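Side-chain contacts in transcriptional activator of comK gene (Bacillus halodurans, PDB 2HQB), which probably acts as a membrane-anchored lipoprotein of the substrate-binding (BMP) family that promotes expression of the comK gene: residues S267-D271 with E272-Q276; G191-V194 with P195-A199; L251-D254 with F255-V259. All coordinates share one frame; numbering follows the deposited sequence.

In the fold
Three short, continuous stretches illustrate how local side-chain contacts change character with their place in a two-lobed fold. Contact 1 is a surface feature at the start of helix 271-286, where a long charge pair lies beside a small apolar cluster. Contact 2 is partly buried and opens helix 193-203 with regular backbone bonds and a CH-pi contact. Contact 3, also partly buried and the closest of the three to the chain centre, turns the end of strand 249-253 with weak bonds around an aspartate. Contacts 1 and 3 share neighbours, since both touch helix 110-122 and contact 3 also meets helix 271-286; contact 2 lies across the chain centre from contact 3.

Contact 1: residues S267-D271 with E272-Q276; sequences SVVPD and EVREQ
Two torsions bring Val-269 and Arg-274 together at this helix start. In Val-269, CG1 stands anti to the backbone N (chi1 170°), which turns that methyl to the incoming helix; in Arg-274, CG lies anti to the carbonyl carbon (chi1 -57°), and the chain then runs extended from CG to NE, back over the preceding loop. The outcome is a methyl against a methylene, with Val-269 CG1 3.8 Å from Arg-274 CG. The same methyl meets Val-273 CB at 3.8 Å, the two valine side chains crossing at about a right angle. Pro-270 adds to this apolar patch from alongside: its CB lies 3.9 Å from Val-273 CG2, both side chains pointing the same way.

Beyond its aliphatic part, the arginine's guanidinium has the CA of Ser-267 at its edge, in plane, 3.7 Å from NH2. Asp-271 OD2 approaches NH1 at 3.8 Å, a long salt bridge; since the oxygen lies well out of the guanidinium plane, no N-H points at it and the attraction is of charge alone. The carboxylate and guanidinium planes are 43° apart. A weak hydrogen bond from NH2 to the carbonyl O of Ser-266 gives the group a second hold. Because Asp-271 is the first residue of the helix, its negative charge is likely to interact favourably with the helix dipole as well.

Pro-270 occupies the N-cap position, and the chain passes directly from the loop after strand 260-262 into helix 271-286. Helix 110-122 borders the apolar side, offering Val-119 to Val-269 and Ser-122 to Val-273, while Met-123, just past that helix, touches Val-269 and Pro-270.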
loop_
_atom_site.group_PDB
_atom_site.type_symbol
_atom_site.label_atom_id
_atom_site.label_comp_id
_atom_site.label_asym_id
_atom_site.label_seq_id
_atom_site.Cartn_x
_atom_site.Cartn_y
_atom_site.Cartn_z
ATOM N N SER A 267 0.971 -22.575 2.343
ATOM C CA SER A 267 0.590 -23.986 2.277
ATOM C C SER A 267 0.039 -24.318 3.664
ATOM O O SER A 267 -0.911 -25.087 3.827
ATOM C CB SER A 267 1.844 -24.812 2.022
ATOM O OG SER A 267 2.871 -24.450 2.954
ATOM N N VAL A 268 0.680 -23.706 4.654
ATOM C CA VAL A 268 0.363 -23.852 6.058
ATOM C C VAL A 268 -1.100 -23.575 6.399
ATOM O O VAL A 268 -1.708 -24.276 7.205
ATOM C CB VAL A 268 1.252 -22.909 6.874
ATOM C CG1 VAL A 268 0.892 -22.974 8.311
ATOM C CG2 VAL A 268 2.711 -23.270 6.677
ATOM N N VAL A 269 -1.685 -22.559 5.787
ATOM C CA VAL A 269 -3.059 -22.242 6.112
ATOM C C VAL A 269 -4.039 -23.319 5.702
ATOM O O VAL A 269 -4.058 -23.763 4.561
ATOM C CB VAL A 269 -3.494 -20.904 5.488
ATOM C CG1 VAL A 269 -4.996 -20.713 5.639
ATOM C CG2 VAL A 269 -2.778 -19.770 6.182
ATOM N N PRO A 270 -4.859 -23.775 6.647
ATOM C CA PRO A 270 -5.843 -24.801 6.340
ATOM C C PRO A 270 -6.723 -24.276 5.225
ATOM O O PRO A 270 -7.120 -23.115 5.231
ATOM C CB PRO A 270 -6.591 -24.947 7.652
ATOM C CG PRO A 270 -5.496 -24.745 8.648
ATOM C CD PRO A 270 -4.805 -23.526 8.095
ATOM N N ASP A 271 -7.013 -25.149 4.272
ATOM C CA ASP A 271 -7.829 -24.818 3.104
ATOM C C ASP A 271 -9.223 -24.264 3.444
ATOM O O ASP A 271 -9.897 -23.726 2.577
ATOM C CB ASP A 271 -7.941 -26.070 2.200
ATOM C CG ASP A 271 -7.977 -25.733 0.695
ATOM O OD1 ASP A 271 -9.058 -25.891 0.073
ATOM O OD2 ASP A 271 -6.928 -25.319 0.134
ATOM N N GLU A 272 -9.650 -24.369 4.696
ATOM C CA GLU A 272 -10.969 -23.855 5.075
ATOM C C GLU A 272 -10.885 -22.393 5.483
ATOM O O GLU A 272 -11.727 -21.576 5.111
ATOM C CB GLU A 272 -11.538 -24.652 6.235
ATOM C CG GLU A 272 -10.798 -24.408 7.519
ATOM C CD GLU A 272 -10.811 -25.619 8.398
ATOM O OE1 GLU A 272 -11.924 -26.141 8.640
ATOM O OE2 GLU A 272 -9.715 -26.045 8.840
ATOM N N VAL A 273 -9.873 -22.077 6.278
ATOM C CA VAL A 273 -9.653 -20.711 6.720
ATOM C C VAL A 273 -9.671 -19.794 5.492
ATOM O O VAL A 273 -10.254 -18.712 5.530
ATOM C CB VAL A 273 -8.291 -20.591 7.440
ATOM C CG1 VAL A 273 -8.076 -19.164 7.924
ATOM C CG2 VAL A 273 -8.234 -21.584 8.595
ATOM N N ARG A 274 -9.041 -20.239 4.404
ATOM C CA ARG A 274 -8.993 -19.457 3.177
ATOM C C ARG A 274 -10.409 -19.187 2.759
ATOM O O ARG A 274 -10.885 -18.057 2.865
ATOM C CB ARG A 274 -8.280 -20.212 2.045
ATOM C CG ARG A 274 -6.876 -20.653 2.369
ATOM C CD ARG A 274 -6.245 -21.506 1.281
ATOM N NE ARG A 274 -4.908 -21.929 1.706
ATOM C CZ ARG A 274 -3.983 -22.450 0.904
ATOM N NH1 ARG A 274 -4.247 -22.625 -0.388
ATOM N NH2 ARG A 274 -2.786 -22.774 1.394
ATOM N N GLU A 275 -11.076 -20.246 2.289
ATOM C CA GLU A 275 -12.466 -20.200 1.809
ATOM C C GLU A 275 -13.285 -19.176 2.574
ATOM O O GLU A 275 -13.963 -18.354 1.980
ATOM C CB GLU A 275 -13.131 -21.575 1.957
ATOM C CG GLU A 275 -12.306 -22.763 1.443
ATOM C CD GLU A 275 -12.891 -24.124 1.864
ATOM O OE1 GLU A 275 -13.069 -24.347 3.088
ATOM O OE2 GLU A 275 -13.167 -24.967 0.973
ATOM N N GLN A 276 -13.203 -19.228 3.895
ATOM C CA GLN A 276 -13.945 -18.309 4.737
ATOM C C GLN A 276 -13.712 -16.840 4.373
ATOM O O GLN A 276 -14.676 -16.075 4.184
ATOM C CB GLN A 276 -13.579 -18.547 6.192
ATOM C CG GLN A 276 -14.473 -17.788 7.121
ATOM C CD GLN A 276 -14.375 -18.312 8.515
ATOM O OE1 GLN A 276 -13.677 -19.297 8.761
ATOM N NE2 GLN A 276 -15.074 -17.670 9.445
#

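Contact 2: residues G191-V194 with P195-A199; sequences GYHV and PVVEA
His-193 and Val-197, one helical turn apart, meet through a CH-pi contact. Val-197 CG2 sits over one face of the imidazole, 3.9 Å from the ring centroid and offset toward the rim, where NE2 is its nearest ring atom at 3.5 Å. The ring reaches this place because His-193 CG is anti to the backbone N (chi1 -175°). Two other pairs with a similar spacing run side by side: Tyr-192 CD1 lies 4.1 Å from Val-196 CG2, and the methyl CG1 of Val-194 lies 3.4 Å from the carboxylate oxygen OE1 of Glu-198.

Behind these side chains, the first helical backbone bonds fix the spacing. Val-196 N donates to Tyr-192 O at 3.2 Å, Val-197 N to His-193 O at 2.8 Å, and Glu-198 N to Val-194 O at 2.8 Å. Pro-195 fits among them, having no N-H to give in a turn that opens the helix, and its CB and CG pack against the carbonyl O of Tyr-192. A glycine here, lacking the ring that packs on Tyr-192 O, would probably leave a gap beside that carbonyl and the backbone of the first turn freer to move.

Farther out, the polar ends are tied to other parts of the lobe: Tyr-192 OH bonds to Ile-132 O, and His-193 ND1 bonds to Pro-187 O, which limits rotation of the imidazole.

These residues start helix 193-203, the helix of the beta-alpha-beta unit between strands 184-186 and 206-211, with helix 167-178 alongside, where Ala-170 touches Tyr-192 and Val-196, and Ala-167 touches Pro-195.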
loop_
_atom_site.group_PDB
_atom_site.type_symbol
_atom_site.label_atom_id
_atom_site.label_comp_id
_atom_site.label_asym_id
_atom_site.label_seq_id
_atom_site.Cartn_x
_atom_site.Cartn_y
_atom_site.Cartn_z
ATOM N N GLY A 191 9.168 0.530 5.063
ATOM C CA GLY A 191 10.570 0.616 5.398
ATOM C C GLY A 191 11.197 -0.559 6.140
ATOM O O GLY A 191 12.199 -1.096 5.664
ATOM N N TYR A 192 10.620 -0.980 7.278
ATOM C CA TYR A 192 11.221 -2.059 8.077
ATOM C C TYR A 192 10.609 -3.404 7.934
ATOM O O TYR A 192 11.047 -4.341 8.571
ATOM C CB TYR A 192 11.198 -1.696 9.559
ATOM C CG TYR A 192 9.814 -1.406 10.057
ATOM C CD1 TYR A 192 8.839 -2.425 10.143
ATOM C CD2 TYR A 192 9.442 -0.097 10.382
ATOM C CE1 TYR A 192 7.524 -2.124 10.536
ATOM C CE2 TYR A 192 8.130 0.219 10.774
ATOM C CZ TYR A 192 7.180 -0.798 10.845
ATOM O OH TYR A 192 5.894 -0.471 11.196
ATOM N N HIS A 193 9.594 -3.503 7.099
ATOM C CA HIS A 193 8.890 -4.745 6.907
ATOM C C HIS A 193 9.762 -6.002 6.786
ATOM O O HIS A 193 9.615 -6.930 7.600
ATOM C CB HIS A 193 7.957 -4.611 5.716
ATOM C CG HIS A 193 7.085 -5.801 5.508
ATOM N ND1 HIS A 193 5.953 -6.031 6.259
ATOM C CD2 HIS A 193 7.196 -6.845 4.656
ATOM C CE1 HIS A 193 5.403 -7.170 5.879
ATOM N NE2 HIS A 193 6.136 -7.685 4.907
ATOM N N VAL A 194 10.661 -6.058 5.801
ATOM C CA VAL A 194 11.511 -7.245 5.670
ATOM C C VAL A 194 12.384 -7.497 6.912
ATOM O O VAL A 194 12.346 -8.592 7.487
ATOM C CB VAL A 194 12.384 -7.166 4.480
ATOM C CG1 VAL A 194 13.251 -8.374 4.440
ATOM C CG2 VAL A 194 11.528 -7.117 3.225
ATOM N N PRO A 195 13.190 -6.504 7.339
ATOM C CA PRO A 195 14.014 -6.698 8.536
ATOM C C PRO A 195 13.235 -7.483 9.613
ATOM O O PRO A 195 13.743 -8.444 10.190
ATOM C CB PRO A 195 14.286 -5.271 8.987
ATOM C CG PRO A 195 14.448 -4.545 7.702
ATOM C CD PRO A 195 13.371 -5.146 6.800
ATOM N N VAL A 196 11.991 -7.074 9.855
ATOM C CA VAL A 196 11.149 -7.719 10.850
ATOM C C VAL A 196 10.599 -9.061 10.376
ATOM O O VAL A 196 10.471 -9.975 11.184
ATOM C CB VAL A 196 9.960 -6.804 11.286
ATOM C CG1 VAL A 196 8.944 -7.604 12.075
ATOM C CG2 VAL A 196 10.458 -5.638 12.138
ATOM N N VAL A 197 10.264 -9.195 9.090
ATOM C CA VAL A 197 9.751 -10.479 8.603
ATOM C C VAL A 197 10.837 -11.524 8.800
ATOM O O VAL A 197 10.580 -12.626 9.275
ATOM C CB VAL A 197 9.339 -10.432 7.101
ATOM C CG1 VAL A 197 9.276 -11.802 6.549
ATOM C CG2 VAL A 197 7.974 -9.874 6.967
ATOM N N GLU A 198 12.052 -11.162 8.426
ATOM C CA GLU A 198 13.216 -12.025 8.584
ATOM C C GLU A 198 13.356 -12.561 10.016
ATOM O O GLU A 198 13.347 -13.778 10.241
ATOM C CB GLU A 198 14.467 -11.235 8.278
ATOM C CG GLU A 198 15.376 -11.953 7.377
ATOM C CD GLU A 198 15.054 -11.667 5.954
ATOM O OE1 GLU A 198 15.523 -10.624 5.461
ATOM O OE2 GLU A 198 14.330 -12.470 5.334
ATOM N N ALA A 199 13.527 -11.627 10.961
ATOM C CA ALA A 199 13.673 -11.922 12.386
ATOM C C ALA A 199 12.565 -12.896 12.810
ATOM O O ALA A 199 12.744 -13.736 13.697
ATOM C CB ALA A 199 13.603 -10.595 13.217
#

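Contact 3: residues L251-D254 with F255-V259; sequences LYYD and FQDGV
Hydrogen bonding at this strand end centres on Asp-254, which uses both its side chain and its backbone. OD1 accepts a weak bond from Phe-255 N at 2.6 Å, with an N-H...O angle of only 139°; CG stands anti to the aspartate's own backbone N (chi1 -158°), which swings the carboxylate round to the following peptide. The carbonyl O of Asp-254 takes another weak bond, from Asp-257 N at 3.1 Å, closing a turn. OD2 is engaged by Tyr-284 OH of helix 271-286, so the two carboxylate oxygens link the turn to that helix.

Van der Waals contacts fill in around these bonds. Val-259 CG2 rests on Tyr-253 CB at 3.6 Å, the chain having doubled back to bring them together. Asp-257 lies across the tyrosine at about a right angle, its OD1 3.4 Å from CD2 of Tyr-253. The amide of Gln-256 passes obliquely by the aspartate, NE2 3.2 Å from Asp-254 CB, the amide and carboxylate planes 66° apart.

Aromatic packing belongs to the surroundings: Phe-255 meets Phe-115 edge-to-face, and Tyr-252 stacks with His-106.

The segment passes from the parallel sheet (strand 249-253) to the mixed sheet (strand 260-262), consistent with one of the interdomain linkers of a type I periplasmic-binding-protein fold.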
loop_
_atom_site.group_PDB
_atom_site.type_symbol
_atom_site.label_atom_id
_atom_site.label_comp_id
_atom_site.label_asym_id
_atom_site.label_seq_id
_atom_site.Cartn_x
_atom_site.Cartn_y
_atom_site.Cartn_z
ATOM N N LEU A 251 -9.348 10.494 -5.139
ATOM C CA LEU A 251 -9.982 9.225 -5.425
ATOM C C LEU A 251 -9.544 8.138 -4.443
ATOM O O LEU A 251 -8.388 8.088 -4.061
ATOM C CB LEU A 251 -9.646 8.815 -6.853
ATOM C CG LEU A 251 -9.796 9.943 -7.881
ATOM C CD1 LEU A 251 -9.950 9.326 -9.266
ATOM C CD2 LEU A 251 -10.983 10.839 -7.563
ATOM N N TYR A 252 -10.461 7.261 -4.038
ATOM C CA TYR A 252 -10.126 6.189 -3.095
ATOM C C TYR A 252 -10.320 4.800 -3.660
ATOM O O TYR A 252 -11.370 4.515 -4.217
ATOM C CB TYR A 252 -10.945 6.340 -1.825
ATOM C CG TYR A 252 -10.475 7.496 -0.998
ATOM C CD1 TYR A 252 -10.832 8.817 -1.332
ATOM C CD2 TYR A 252 -9.587 7.290 0.065
ATOM C CE1 TYR A 252 -10.302 9.912 -0.623
ATOM C CE2 TYR A 252 -9.050 8.366 0.778
ATOM C CZ TYR A 252 -9.403 9.679 0.432
ATOM O OH TYR A 252 -8.821 10.737 1.121
ATOM N N TYR A 253 -9.314 3.933 -3.502
ATOM C CA TYR A 253 -9.379 2.573 -4.040
ATOM C C TYR A 253 -9.295 1.486 -2.980
ATOM O O TYR A 253 -8.582 1.635 -1.989
ATOM C CB TYR A 253 -8.281 2.406 -5.077
ATOM C CG TYR A 253 -8.356 3.459 -6.156
ATOM C CD1 TYR A 253 -8.035 4.787 -5.894
ATOM C CD2 TYR A 253 -8.765 3.130 -7.428
ATOM C CE1 TYR A 253 -8.127 5.756 -6.887
ATOM C CE2 TYR A 253 -8.856 4.082 -8.420
ATOM C CZ TYR A 253 -8.539 5.390 -8.150
ATOM O OH TYR A 253 -8.669 6.313 -9.161
ATOM N N ASP A 254 -10.021 0.390 -3.191
ATOM C CA ASP A 254 -10.066 -0.694 -2.203
ATOM C C ASP A 254 -10.287 -2.015 -2.906
ATOM O O ASP A 254 -10.062 -2.113 -4.112
ATOM C CB ASP A 254 -11.221 -0.443 -1.233
ATOM C CG ASP A 254 -11.058 -1.152 0.083
ATOM O OD1 ASP A 254 -10.184 -2.033 0.185
ATOM O OD2 ASP A 254 -11.824 -0.827 1.019
ATOM N N PHE A 255 -10.736 -3.031 -2.170
ATOM C CA PHE A 255 -10.981 -4.353 -2.773
ATOM C C PHE A 255 -11.958 -4.333 -3.941
ATOM O O PHE A 255 -11.830 -5.104 -4.879
ATOM C CB PHE A 255 -11.513 -5.329 -1.744
ATOM C CG PHE A 255 -10.445 -6.041 -0.957
ATOM C CD1 PHE A 255 -10.082 -5.596 0.312
ATOM C CD2 PHE A 255 -9.896 -7.230 -1.425
ATOM C CE1 PHE A 255 -9.206 -6.334 1.107
ATOM C CE2 PHE A 255 -9.017 -7.968 -0.630
ATOM C CZ PHE A 255 -8.677 -7.521 0.638
ATOM N N GLN A 256 -12.937 -3.442 -3.870
ATOM C CA GLN A 256 -13.947 -3.319 -4.913
ATOM C C GLN A 256 -13.371 -2.772 -6.225
ATOM O O GLN A 256 -13.832 -3.128 -7.298
ATOM C CB GLN A 256 -15.074 -2.409 -4.424
ATOM C CG GLN A 256 -15.346 -2.487 -2.915
ATOM C CD GLN A 256 -14.883 -1.236 -2.171
ATOM O OE1 GLN A 256 -15.087 -0.120 -2.645
ATOM N NE2 GLN A 256 -14.273 -1.416 -1.002
ATOM N N ASP A 257 -12.356 -1.918 -6.150
ATOM C CA ASP A 257 -11.775 -1.347 -7.358
ATOM C C ASP A 257 -10.750 -2.268 -8.002
ATOM O O ASP A 257 -10.240 -1.964 -9.072
ATOM C CB ASP A 257 -11.143 0.010 -7.057
ATOM C CG ASP A 257 -12.039 0.905 -6.194
ATOM O OD1 ASP A 257 -11.782 2.129 -6.140
ATOM O OD2 ASP A 257 -12.990 0.396 -5.558
ATOM N N GLY A 258 -10.446 -3.391 -7.352
ATOM C CA GLY A 258 -9.490 -4.360 -7.904
ATOM C C GLY A 258 -7.981 -4.130 -7.768
ATOM O O GLY A 258 -7.170 -4.841 -8.373
ATOM N N VAL A 259 -7.594 -3.149 -6.961
ATOM C CA VAL A 259 -6.198 -2.854 -6.799
ATOM C C VAL A 259 -5.775 -3.054 -5.362
ATOM O O VAL A 259 -4.780 -2.475 -4.890
ATOM C CB VAL A 259 -5.901 -1.438 -7.271
ATOM C CG1 VAL A 259 -6.216 -1.325 -8.720
ATOM C CG2 VAL A 259 -6.705 -0.451 -6.485
#